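Side-chain contacts in response regulator aspartate phosphatase H (Bacillus subtilis, PDB 3Q15), which dephosphorylates the sporulation phosphotransferase Spo0F and also acts on the response regulator ComA, keeping competence and sporulation apart in time: residues P29-L34 / Q63-Y68; S103-G108 / A141-K146; C59-L64 / E83-I88; G122-A127 / E149-M154. All coordinates share one frame; numbering follows the deposited sequence.

Contact 1: P29-L34 / Q63-Y68; sequences PDAEIL and QLMLDY
Met-65 reaches Ala-31 through a chain extended at its first two torsions: CG is anti to the backbone N (chi1 172°) and SD anti to CA. A bend at chi3 (62°) then turns the terminal methyl aside. As a result CE of Met-65, not its sulfur, does the touching, and it lies 3.9 Å from CB of Ala-31. Both side chains leave their helices toward each other and both are buried. The CA atoms of Ala-31 and Met-65 stand 9.8 Å apart, and the long methionine spans most of that gap.

A second, looser pair runs beside the first. The first bonds of Glu-32 and Leu-66 run alongside the facing helix, and the far ends then converge. OE2 of Glu-32 lies 4.2 Å from CD1 of Leu-66. The polar business of this carboxylate is with His-62, whose NE2 is hydrogen-bonded to the same OE2. The leucine methyl thus flanks an oxygen that is already held.

Within segment 63-68, NE2 of Gln-63 donates to OD1 of Asp-67 at 3.0 Å. The bond is moderately bent, 147° at the hydrogen. It meets the syn side of the carboxylate but comes in tilted from its plane. It ties two side chains one turn apart near the end of the helix.

Met-65 also touches Phe-26, while Leu-34 packs on Trp-19 and Met-22 of helix 9-24. Helices 28-41 and 49-67 run in roughly opposite directions, as neighbours in the small N-terminal three-helix bundle of this Rap protein.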
# COMPACT_ATOMS: atom_id res chain seq x y z
N PRO A 29 9.04 11.60 38.22
CA PRO A 29 9.25 10.24 38.72
C PRO A 29 9.08 9.18 37.63
O PRO A 29 9.96 8.34 37.45
CB PRO A 29 8.15 10.09 39.78
CG PRO A 29 7.92 11.48 40.26
CD PRO A 29 8.07 12.35 39.04
N ASP A 30 7.96 9.23 36.92
CA ASP A 30 7.70 8.27 35.85
C ASP A 30 8.73 8.37 34.72
O ASP A 30 9.26 7.36 34.26
CB ASP A 30 6.29 8.45 35.31
CG ASP A 30 5.22 8.15 36.35
OD1 ASP A 30 5.33 7.10 37.02
OD2 ASP A 30 4.29 8.97 36.50
N ALA A 31 9.01 9.60 34.28
CA ALA A 31 9.98 9.81 33.22
C ALA A 31 11.35 9.23 33.58
O ALA A 31 12.02 8.64 32.74
CB ALA A 31 10.10 11.29 32.89
N GLU A 32 11.74 9.39 34.84
CA GLU A 32 13.03 8.88 35.31
C GLU A 32 13.07 7.35 35.27
O GLU A 32 14.05 6.76 34.85
CB GLU A 32 13.35 9.40 36.71
CG GLU A 32 13.63 10.89 36.78
CD GLU A 32 14.89 11.30 36.04
OE1 GLU A 32 15.65 10.40 35.60
OE2 GLU A 32 15.14 12.51 35.90
N ILE A 33 11.99 6.72 35.73
CA ILE A 33 11.88 5.27 35.69
C ILE A 33 12.05 4.75 34.26
O ILE A 33 12.91 3.91 33.98
CB ILE A 33 10.53 4.78 36.25
CG1 ILE A 33 10.41 5.16 37.73
CG2 ILE A 33 10.38 3.28 36.07
CD1 ILE A 33 9.08 4.77 38.35
N LEU A 34 11.24 5.27 33.35
CA LEU A 34 11.28 4.83 31.96
C LEU A 34 12.63 5.12 31.30
O LEU A 34 13.14 4.31 30.54
CB LEU A 34 10.13 5.44 31.16
CG LEU A 34 8.76 4.86 31.54
CD1 LEU A 34 7.62 5.68 30.96
CD2 LEU A 34 8.67 3.40 31.11
N GLN A 63 15.77 16.64 29.53
CA GLN A 63 16.51 17.65 30.27
C GLN A 63 15.80 19.00 30.20
O GLN A 63 15.79 19.76 31.17
CB GLN A 63 17.95 17.77 29.74
CG GLN A 63 18.83 18.71 30.56
CD GLN A 63 18.99 18.26 32.00
OE1 GLN A 63 19.13 17.07 32.28
NE2 GLN A 63 18.95 19.21 32.93
N LEU A 64 15.21 19.31 29.05
CA LEU A 64 14.42 20.52 28.90
C LEU A 64 13.29 20.54 29.93
O LEU A 64 12.99 21.59 30.50
CB LEU A 64 13.84 20.63 27.49
CG LEU A 64 14.81 21.08 26.39
CD1 LEU A 64 14.12 21.09 25.04
CD2 LEU A 64 15.37 22.46 26.71
N MET A 65 12.67 19.39 30.16
CA MET A 65 11.59 19.30 31.13
C MET A 65 12.08 19.67 32.53
O MET A 65 11.41 20.42 33.25
CB MET A 65 11.00 17.89 31.15
CG MET A 65 10.00 17.68 32.28
SD MET A 65 9.43 15.97 32.39
CE MET A 65 10.97 15.13 32.76
N LEU A 66 13.24 19.15 32.91
CA LEU A 66 13.85 19.47 34.19
C LEU A 66 14.21 20.95 34.28
O LEU A 66 14.03 21.57 35.32
CB LEU A 66 15.09 18.60 34.43
CG LEU A 66 14.88 17.08 34.39
CD1 LEU A 66 16.21 16.35 34.48
CD2 LEU A 66 13.94 16.62 35.50
N ASP A 67 14.73 21.51 33.19
CA ASP A 67 15.15 22.90 33.19
C ASP A 67 13.98 23.87 33.30
O ASP A 67 14.16 25.03 33.68
CB ASP A 67 15.97 23.23 31.94
CG ASP A 67 17.29 22.47 31.88
OD1 ASP A 67 17.73 21.95 32.92
OD2 ASP A 67 17.88 22.40 30.78
N TYR A 68 12.78 23.40 32.97
CA TYR A 68 11.60 24.26 32.99
C TYR A 68 10.74 24.04 34.23
O TYR A 68 9.67 24.64 34.37
CB TYR A 68 10.76 24.07 31.72
CG TYR A 68 11.25 24.87 30.53
CD1 TYR A 68 10.68 26.10 30.22
CD2 TYR A 68 12.28 24.40 29.72
CE1 TYR A 68 11.12 26.84 29.14
CE2 TYR A 68 12.72 25.14 28.63
CZ TYR A 68 12.14 26.35 28.35
OH TYR A 68 12.59 27.09 27.27

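Contact 2: S103-G108 / A141-K146; sequences SLFFRG and AEFHFK. With SO4 (sulfate ion), chain F.
Phe-105 and Phe-143 join two successive tetratricopeptide repeats, as predicted from sequence: segment 103-108 falls in the first repeat and segment 141-146 in the second. The contact is buried and made by side chains alone.

The two rings meet edge to edge. CD1 of Phe-105 lies 4.0 Å from CD1 of Phe-143, and each atom sits near the plane of the other ring. The side chains slide past each other in opposite directions. Neither ring lays a face on the other. Each phenylalanine instead borders the next residue of its own helix. CD2 of Phe-105 stands 3.9 Å above the plane of the Phe-106 ring. CD2 of Phe-143 stands in the same way over the imidazole of His-144.

Lys-146 adds the second arm. Its aliphatic chain crosses Phe-105 at about a right angle, with CD 3.7 Å from CZ at the far end of the ring. The chain is extended through chi2 and chi3 and bends only at chi4 (-60°), a bend that turns the amino group toward the sulfate. NZ of Lys-146 makes a weak hydrogen bond of 3.3 Å to O3 of this sulfate ion, probably from the crystallisation liquor. Arg-180 binds the same sulfate, and Asp-50 forms a long, weak ion pair with the lysine.

Helix 49-67 packs on Phe-106 through Asp-50 and Leu-51. Helix 117-128 lies against Phe-143 through Glu-128. Helix 178-194 brings Arg-180 against Lys-146, and helix 157-172 packs on Phe-145 through Ile-164.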
# COMPACT_ATOMS: atom_id res chain seq x y z
N SER A 103 8.59 8.80 17.01
CA SER A 103 7.61 8.09 17.82
C SER A 103 6.64 7.32 16.93
O SER A 103 6.29 6.18 17.23
CB SER A 103 6.84 9.05 18.73
OG SER A 103 6.04 9.96 17.98
N LEU A 104 6.23 7.94 15.83
CA LEU A 104 5.32 7.33 14.87
C LEU A 104 6.02 6.25 14.05
O LEU A 104 5.45 5.20 13.76
CB LEU A 104 4.76 8.39 13.93
CG LEU A 104 3.83 9.44 14.54
CD1 LEU A 104 3.64 10.62 13.60
CD2 LEU A 104 2.49 8.82 14.92
N PHE A 105 7.27 6.51 13.68
CA PHE A 105 8.03 5.57 12.87
C PHE A 105 8.26 4.27 13.63
O PHE A 105 7.90 3.20 13.15
CB PHE A 105 9.38 6.17 12.44
CG PHE A 105 10.26 5.20 11.71
CD1 PHE A 105 10.14 5.04 10.33
CD2 PHE A 105 11.19 4.43 12.39
CE1 PHE A 105 10.94 4.14 9.65
CE2 PHE A 105 12.00 3.53 11.71
CZ PHE A 105 11.88 3.38 10.34
N PHE A 106 8.85 4.37 14.81
CA PHE A 106 9.14 3.18 15.61
C PHE A 106 7.88 2.47 16.09
O PHE A 106 7.90 1.27 16.32
CB PHE A 106 10.05 3.53 16.78
CG PHE A 106 11.47 3.73 16.38
CD1 PHE A 106 12.25 2.66 15.98
CD2 PHE A 106 12.03 5.00 16.38
CE1 PHE A 106 13.56 2.84 15.60
CE2 PHE A 106 13.34 5.19 16.00
CZ PHE A 106 14.11 4.11 15.61
N ARG A 107 6.79 3.21 16.23
CA ARG A 107 5.52 2.60 16.58
C ARG A 107 5.00 1.77 15.41
O ARG A 107 4.45 0.69 15.60
CB ARG A 107 4.48 3.65 16.99
CG ARG A 107 3.10 3.09 17.26
CD ARG A 107 3.14 2.02 18.34
NE ARG A 107 1.84 1.39 18.54
CZ ARG A 107 0.94 1.79 19.43
NH1 ARG A 107 1.19 2.84 20.21
NH2 ARG A 107 -0.22 1.15 19.54
N GLY A 108 5.20 2.29 14.20
CA GLY A 108 4.84 1.57 13.00
C GLY A 108 5.65 0.30 12.85
O GLY A 108 5.12 -0.76 12.50
N ALA A 141 14.76 9.67 2.08
CA ALA A 141 15.11 8.43 1.38
C ALA A 141 15.10 7.25 2.35
O ALA A 141 14.58 6.18 2.03
CB ALA A 141 16.48 8.56 0.73
N GLU A 142 15.68 7.47 3.52
CA GLU A 142 15.85 6.43 4.51
C GLU A 142 14.50 5.88 4.95
O GLU A 142 14.32 4.67 5.10
CB GLU A 142 16.62 6.98 5.72
CG GLU A 142 17.36 5.93 6.52
CD GLU A 142 18.63 5.45 5.84
OE1 GLU A 142 18.93 5.91 4.71
OE2 GLU A 142 19.34 4.61 6.44
N PHE A 143 13.53 6.77 5.13
CA PHE A 143 12.17 6.38 5.46
C PHE A 143 11.56 5.52 4.36
O PHE A 143 10.95 4.48 4.62
CB PHE A 143 11.30 7.61 5.68
CG PHE A 143 9.84 7.30 5.72
CD1 PHE A 143 9.25 6.84 6.89
CD2 PHE A 143 9.06 7.45 4.59
CE1 PHE A 143 7.90 6.55 6.93
CE2 PHE A 143 7.71 7.16 4.62
CZ PHE A 143 7.12 6.71 5.80
N HIS A 144 11.72 5.96 3.11
CA HIS A 144 11.16 5.24 1.98
C HIS A 144 11.79 3.86 1.81
O HIS A 144 11.11 2.90 1.47
CB HIS A 144 11.29 6.06 0.69
CG HIS A 144 10.36 7.23 0.63
ND1 HIS A 144 8.99 7.09 0.54
CD2 HIS A 144 10.60 8.56 0.66
CE1 HIS A 144 8.43 8.28 0.51
NE2 HIS A 144 9.38 9.19 0.58
N PHE A 145 13.09 3.78 2.05
CA PHE A 145 13.81 2.52 1.93
C PHE A 145 13.34 1.50 2.96
O PHE A 145 13.04 0.36 2.62
CB PHE A 145 15.31 2.77 2.09
CG PHE A 145 16.15 1.53 2.01
CD1 PHE A 145 16.64 1.09 0.80
CD2 PHE A 145 16.46 0.82 3.16
CE1 PHE A 145 17.43 -0.05 0.72
CE2 PHE A 145 17.25 -0.32 3.09
CZ PHE A 145 17.73 -0.75 1.87
N LYS A 146 13.29 1.92 4.22
CA LYS A 146 12.93 1.03 5.31
C LYS A 146 11.48 0.58 5.21
O LYS A 146 11.15 -0.58 5.46
CB LYS A 146 13.20 1.70 6.66
CG LYS A 146 14.68 1.91 6.95
CD LYS A 146 14.89 2.70 8.22
CE LYS A 146 16.38 2.86 8.51
NZ LYS A 146 17.05 1.54 8.68
S SO4 F . 20.45 -1.25 7.53
O1 SO4 F . 21.59 -0.95 6.66
O2 SO4 F . 20.89 -2.14 8.61
O3 SO4 F . 19.92 -0.01 8.10
O4 SO4 F . 19.41 -1.91 6.75

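Contact 3: C59-L64 / E83-I88; sequences CFRHQL and ELLETI
Arg-61 lays the flat of its guanidinium against Ile-88. The methyl CG2 of Ile-88 stands 3.6 Å above the plane, over the centre of the group, and its closest atom there is CZ at 3.7 Å. Leu-85 comes from another direction, at the edge of the same group. Its CD1 lies in the guanidinium plane, 3.5 Å from NH2 of Arg-61. The leucine side chain crosses the arginine at about a right angle. One methyl therefore covers a face and the other lies at an edge.

The arginine reaches this place by starting anti to the backbone N and bending at chi2 (54°). The bend turns the guanidinium toward helix 81-89. Ile-88 also meets Leu-64, with CG2 4.2 Å from CB of Leu-64 and CD1 beside the carbonyl oxygen of that residue. With an alanine in place of Arg-61, Ile-88 and Leu-85 would probably lose the flat surface they share, and a gap would open between the helices.

The segment axes pass 12.2 Å apart at 126°, a wide spacing that the long arginine helps to bridge. Helix 9-24 packs on Arg-61 through Tyr-20 and Ile-23. Helix 93-113 supplies Leu-99 to Arg-61 and Leu-95 to Leu-64. Short helix 81-89 is thus applied to the N-terminal bundle, with Phe-26 and Tyr-68 also packed on Ile-88.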
# COMPACT_ATOMS: atom_id res chain seq x y z
N CYS A 59 16.69 12.24 25.48
CA CYS A 59 17.50 12.65 26.63
C CYS A 59 17.54 14.17 26.74
O CYS A 59 17.51 14.72 27.84
CB CYS A 59 18.93 12.10 26.52
SG CYS A 59 19.10 10.34 26.91
N PHE A 60 17.60 14.84 25.59
CA PHE A 60 17.67 16.29 25.55
C PHE A 60 16.31 16.88 25.92
O PHE A 60 16.22 17.83 26.70
CB PHE A 60 18.10 16.76 24.15
CG PHE A 60 18.28 18.25 24.03
CD1 PHE A 60 19.41 18.87 24.56
CD2 PHE A 60 17.34 19.03 23.38
CE1 PHE A 60 19.58 20.24 24.44
CE2 PHE A 60 17.51 20.40 23.26
CZ PHE A 60 18.63 21.00 23.79
N ARG A 61 15.26 16.30 25.35
CA ARG A 61 13.90 16.73 25.65
C ARG A 61 13.60 16.52 27.13
O ARG A 61 12.96 17.36 27.77
CB ARG A 61 12.90 15.95 24.79
CG ARG A 61 11.46 16.35 24.98
CD ARG A 61 11.26 17.85 24.78
NE ARG A 61 9.86 18.22 24.93
CZ ARG A 61 9.29 18.50 26.10
NH1 ARG A 61 10.01 18.45 27.21
NH2 ARG A 61 8.00 18.82 26.16
N HIS A 62 14.09 15.41 27.68
CA HIS A 62 13.92 15.12 29.10
C HIS A 62 14.61 16.17 29.97
O HIS A 62 14.09 16.56 31.02
CB HIS A 62 14.48 13.73 29.43
CG HIS A 62 14.41 13.38 30.88
ND1 HIS A 62 13.37 12.66 31.42
CD2 HIS A 62 15.26 13.64 31.90
CE1 HIS A 62 13.58 12.49 32.72
NE2 HIS A 62 14.72 13.08 33.04
N GLN A 63 15.77 16.64 29.53
CA GLN A 63 16.51 17.65 30.27
C GLN A 63 15.80 19.00 30.20
O GLN A 63 15.79 19.76 31.17
CB GLN A 63 17.95 17.77 29.74
CG GLN A 63 18.83 18.71 30.56
CD GLN A 63 18.99 18.26 32.00
OE1 GLN A 63 19.13 17.07 32.28
NE2 GLN A 63 18.95 19.21 32.93
N LEU A 64 15.21 19.31 29.05
CA LEU A 64 14.42 20.52 28.90
C LEU A 64 13.29 20.54 29.93
O LEU A 64 12.99 21.59 30.50
CB LEU A 64 13.84 20.63 27.49
CG LEU A 64 14.81 21.08 26.39
CD1 LEU A 64 14.12 21.09 25.04
CD2 LEU A 64 15.37 22.46 26.71
N GLU A 83 0.06 25.09 29.07
CA GLU A 83 0.86 26.31 28.99
C GLU A 83 2.35 26.00 29.00
O GLU A 83 3.09 26.44 28.13
CB GLU A 83 0.50 27.26 30.14
CG GLU A 83 -0.91 27.81 30.05
CD GLU A 83 -1.36 28.50 31.33
OE1 GLU A 83 -1.03 28.00 32.42
OE2 GLU A 83 -2.04 29.54 31.23
N LEU A 84 2.78 25.25 30.00
CA LEU A 84 4.18 24.90 30.15
C LEU A 84 4.68 24.16 28.91
O LEU A 84 5.83 24.32 28.49
CB LEU A 84 4.39 24.04 31.40
CG LEU A 84 5.81 23.93 31.94
CD1 LEU A 84 6.38 25.31 32.27
CD2 LEU A 84 5.84 23.04 33.17
N LEU A 85 3.80 23.35 28.32
CA LEU A 85 4.14 22.56 27.14
C LEU A 85 4.42 23.47 25.94
O LEU A 85 5.39 23.26 25.21
CB LEU A 85 3.01 21.58 26.82
CG LEU A 85 3.36 20.27 26.12
CD1 LEU A 85 4.61 19.64 26.71
CD2 LEU A 85 2.17 19.31 26.19
N GLU A 86 3.58 24.47 25.75
CA GLU A 86 3.75 25.41 24.64
C GLU A 86 5.04 26.21 24.81
O GLU A 86 5.67 26.61 23.84
CB GLU A 86 2.54 26.34 24.54
CG GLU A 86 2.56 27.29 23.35
CD GLU A 86 3.42 28.52 23.60
OE1 GLU A 86 3.65 28.85 24.78
OE2 GLU A 86 3.87 29.14 22.61
N THR A 87 5.42 26.44 26.07
CA THR A 87 6.62 27.19 26.39
C THR A 87 7.87 26.44 25.95
O THR A 87 8.83 27.04 25.45
CB THR A 87 6.70 27.49 27.90
OG1 THR A 87 5.55 28.25 28.30
CG2 THR A 87 7.96 28.27 28.24
N ILE A 88 7.86 25.13 26.12
CA ILE A 88 9.00 24.30 25.77
C ILE A 88 9.06 23.98 24.28
O ILE A 88 10.12 24.00 23.67
CB ILE A 88 9.01 23.00 26.59
CG1 ILE A 88 9.20 23.31 28.07
CG2 ILE A 88 10.11 22.06 26.10
CD1 ILE A 88 9.24 22.08 28.96

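Contact 4: G122-A127 / E149-M154; sequences GYYREA and EAYYHM
Tyr-124 points its ring end at Ala-150. CG is beside the backbone N (chi1 -71°), which sends the ring across to helix 137-153. The second torsion is less usual: at -23° the ring is turned far from the perpendicular setting most tyrosines prefer. In this pose the hydroxyl end meets the alanine. OH of Tyr-124 lies 3.5 Å from CB of Ala-150, and CE2 is 4.0 Å from the same methyl. The methyl approaches the ring obliquely. The hydroxyl is buried, and the model offers it no polar partner.

Tyr-151 comes up to the edge of the same ring. It starts off to one side of segment 122-127, and its ring swings in with chi1 at -82°. OH of Tyr-151 lies near the plane of the Tyr-124 ring, 4.3 Å from CD2. CE2 of Tyr-151 is equally far from that CD2, so this is a loose touch between two phenol groups and not a stack.

Segment 122-127 lies in the first predicted tetratricopeptide repeat and segment 149-154 in the second. Helix 117-128 packs on helix 137-153, consistent with the stacking of neighbouring repeats in a TPR superhelix. Helix 93-113 backs the pair, with Phe-112 touching both Tyr-124 and Ala-150 and Met-109 packed on Tyr-124.

The Tyr-151 ring also meets the imidazole of His-163, nearly parallel to it. It also touches Val-159 of the second subunit. Nearby, Arg-125 forms a salt bridge with Glu-128 of the second subunit.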
# COMPACT_ATOMS: atom_id res chain seq x y z
N GLY A 122 -0.94 2.46 9.04
CA GLY A 122 -1.48 3.68 9.61
C GLY A 122 -0.41 4.55 10.22
O GLY A 122 -0.42 5.77 10.05
N TYR A 123 0.53 3.94 10.94
CA TYR A 123 1.62 4.70 11.54
C TYR A 123 2.63 5.15 10.49
O TYR A 123 3.16 6.26 10.56
CB TYR A 123 2.29 3.92 12.68
CG TYR A 123 1.45 3.92 13.95
CD1 TYR A 123 1.43 5.03 14.78
CD2 TYR A 123 0.68 2.82 14.29
CE1 TYR A 123 0.65 5.04 15.93
CE2 TYR A 123 -0.09 2.81 15.44
CZ TYR A 123 -0.10 3.93 16.25
OH TYR A 123 -0.87 3.92 17.39
N TYR A 124 2.89 4.29 9.50
CA TYR A 124 3.77 4.65 8.39
C TYR A 124 3.26 5.91 7.70
O TYR A 124 4.03 6.81 7.38
CB TYR A 124 3.88 3.52 7.37
CG TYR A 124 4.67 2.32 7.85
CD1 TYR A 124 5.59 2.42 8.88
CD2 TYR A 124 4.48 1.07 7.26
CE1 TYR A 124 6.31 1.32 9.31
CE2 TYR A 124 5.19 -0.04 7.69
CZ TYR A 124 6.10 0.09 8.71
OH TYR A 124 6.80 -1.02 9.13
N ARG A 125 1.95 5.96 7.46
CA ARG A 125 1.35 7.11 6.78
C ARG A 125 1.48 8.38 7.63
O ARG A 125 1.90 9.42 7.13
CB ARG A 125 -0.12 6.83 6.45
CG ARG A 125 -0.32 5.65 5.51
CD ARG A 125 0.34 5.89 4.16
NE ARG A 125 0.05 7.24 3.67
CZ ARG A 125 -1.06 7.59 3.03
NH1 ARG A 125 -1.99 6.68 2.79
NH2 ARG A 125 -1.24 8.84 2.64
N GLU A 126 1.13 8.28 8.91
CA GLU A 126 1.25 9.42 9.81
C GLU A 126 2.70 9.89 9.91
O GLU A 126 2.97 11.08 9.98
CB GLU A 126 0.70 9.09 11.20
CG GLU A 126 -0.80 8.80 11.23
CD GLU A 126 -1.63 9.93 10.64
OE1 GLU A 126 -2.35 9.68 9.64
OE2 GLU A 126 -1.57 11.06 11.16
N ALA A 127 3.62 8.93 9.90
CA ALA A 127 5.04 9.25 9.99
C ALA A 127 5.50 10.04 8.77
O ALA A 127 6.22 11.04 8.89
CB ALA A 127 5.86 7.97 10.15
N GLU A 149 11.02 -1.97 2.43
CA GLU A 149 11.35 -3.31 2.89
C GLU A 149 10.19 -3.92 3.65
O GLU A 149 9.87 -5.10 3.49
CB GLU A 149 12.61 -3.29 3.76
CG GLU A 149 13.87 -2.90 3.00
CD GLU A 149 15.14 -3.25 3.74
OE1 GLU A 149 16.02 -3.91 3.14
OE2 GLU A 149 15.26 -2.87 4.93
N ALA A 150 9.55 -3.11 4.49
CA ALA A 150 8.40 -3.57 5.25
C ALA A 150 7.27 -3.99 4.32
O ALA A 150 6.73 -5.08 4.45
CB ALA A 150 7.93 -2.51 6.23
N TYR A 151 6.91 -3.12 3.38
CA TYR A 151 5.84 -3.45 2.44
C TYR A 151 6.17 -4.71 1.64
O TYR A 151 5.28 -5.49 1.31
CB TYR A 151 5.55 -2.27 1.50
CG TYR A 151 4.65 -1.22 2.11
CD1 TYR A 151 3.32 -1.49 2.38
CD2 TYR A 151 5.12 0.06 2.39
CE1 TYR A 151 2.48 -0.54 2.93
CE2 TYR A 151 4.29 1.03 2.94
CZ TYR A 151 2.98 0.72 3.21
OH TYR A 151 2.15 1.67 3.75
N TYR A 152 7.45 -4.89 1.32
CA TYR A 152 7.87 -6.10 0.64
C TYR A 152 7.60 -7.35 1.48
O TYR A 152 7.03 -8.32 0.99
CB TYR A 152 9.36 -6.03 0.26
CG TYR A 152 9.94 -7.36 -0.16
CD1 TYR A 152 9.63 -7.92 -1.39
CD2 TYR A 152 10.79 -8.06 0.69
CE1 TYR A 152 10.17 -9.14 -1.78
CE2 TYR A 152 11.33 -9.28 0.31
CZ TYR A 152 11.01 -9.81 -0.92
OH TYR A 152 11.54 -11.02 -1.30
N HIS A 153 8.01 -7.31 2.75
CA HIS A 153 7.76 -8.42 3.66
C HIS A 153 6.26 -8.63 3.84
O HIS A 153 5.79 -9.75 4.03
CB HIS A 153 8.43 -8.17 5.02
CG HIS A 153 8.31 -9.31 5.98
ND1 HIS A 153 9.16 -10.39 5.97
CD2 HIS A 153 7.44 -9.53 7.00
CE1 HIS A 153 8.82 -11.23 6.93
NE2 HIS A 153 7.78 -10.74 7.57
N MET A 154 5.51 -7.54 3.77
CA MET A 154 4.05 -7.59 3.86
C MET A 154 3.42 -8.03 2.54
O MET A 154 2.19 -8.09 2.42
CB MET A 154 3.50 -6.21 4.25
CG MET A 154 3.71 -5.84 5.71
SD MET A 154 3.18 -4.16 6.11
CE MET A 154 1.73 -4.02 5.08

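The four contacts form two close pairs. Contacts 1 and 3, with centres 9 Å apart, share helix 49-67 and residues Gln-63 and Leu-64; Tyr-68 of contact 1 packs on Ile-88 and Thr-87 of contact 3. Contacts 2 and 4, with centres 8 Å apart, share helix 137-153, and their segments alternate in sequence. Between the pairs the centres are 24 to 31 Å apart, and nothing touches. Along the chain, contacts 1 and 3 close before contacts 2 and 4 open. The first pair packs two helices of the N-terminal bundle together and short helix 81-89 against one of them; the second joins the first two predicted TPR units. Helix 93-113 follows helix 81-89 and leads into the repeats.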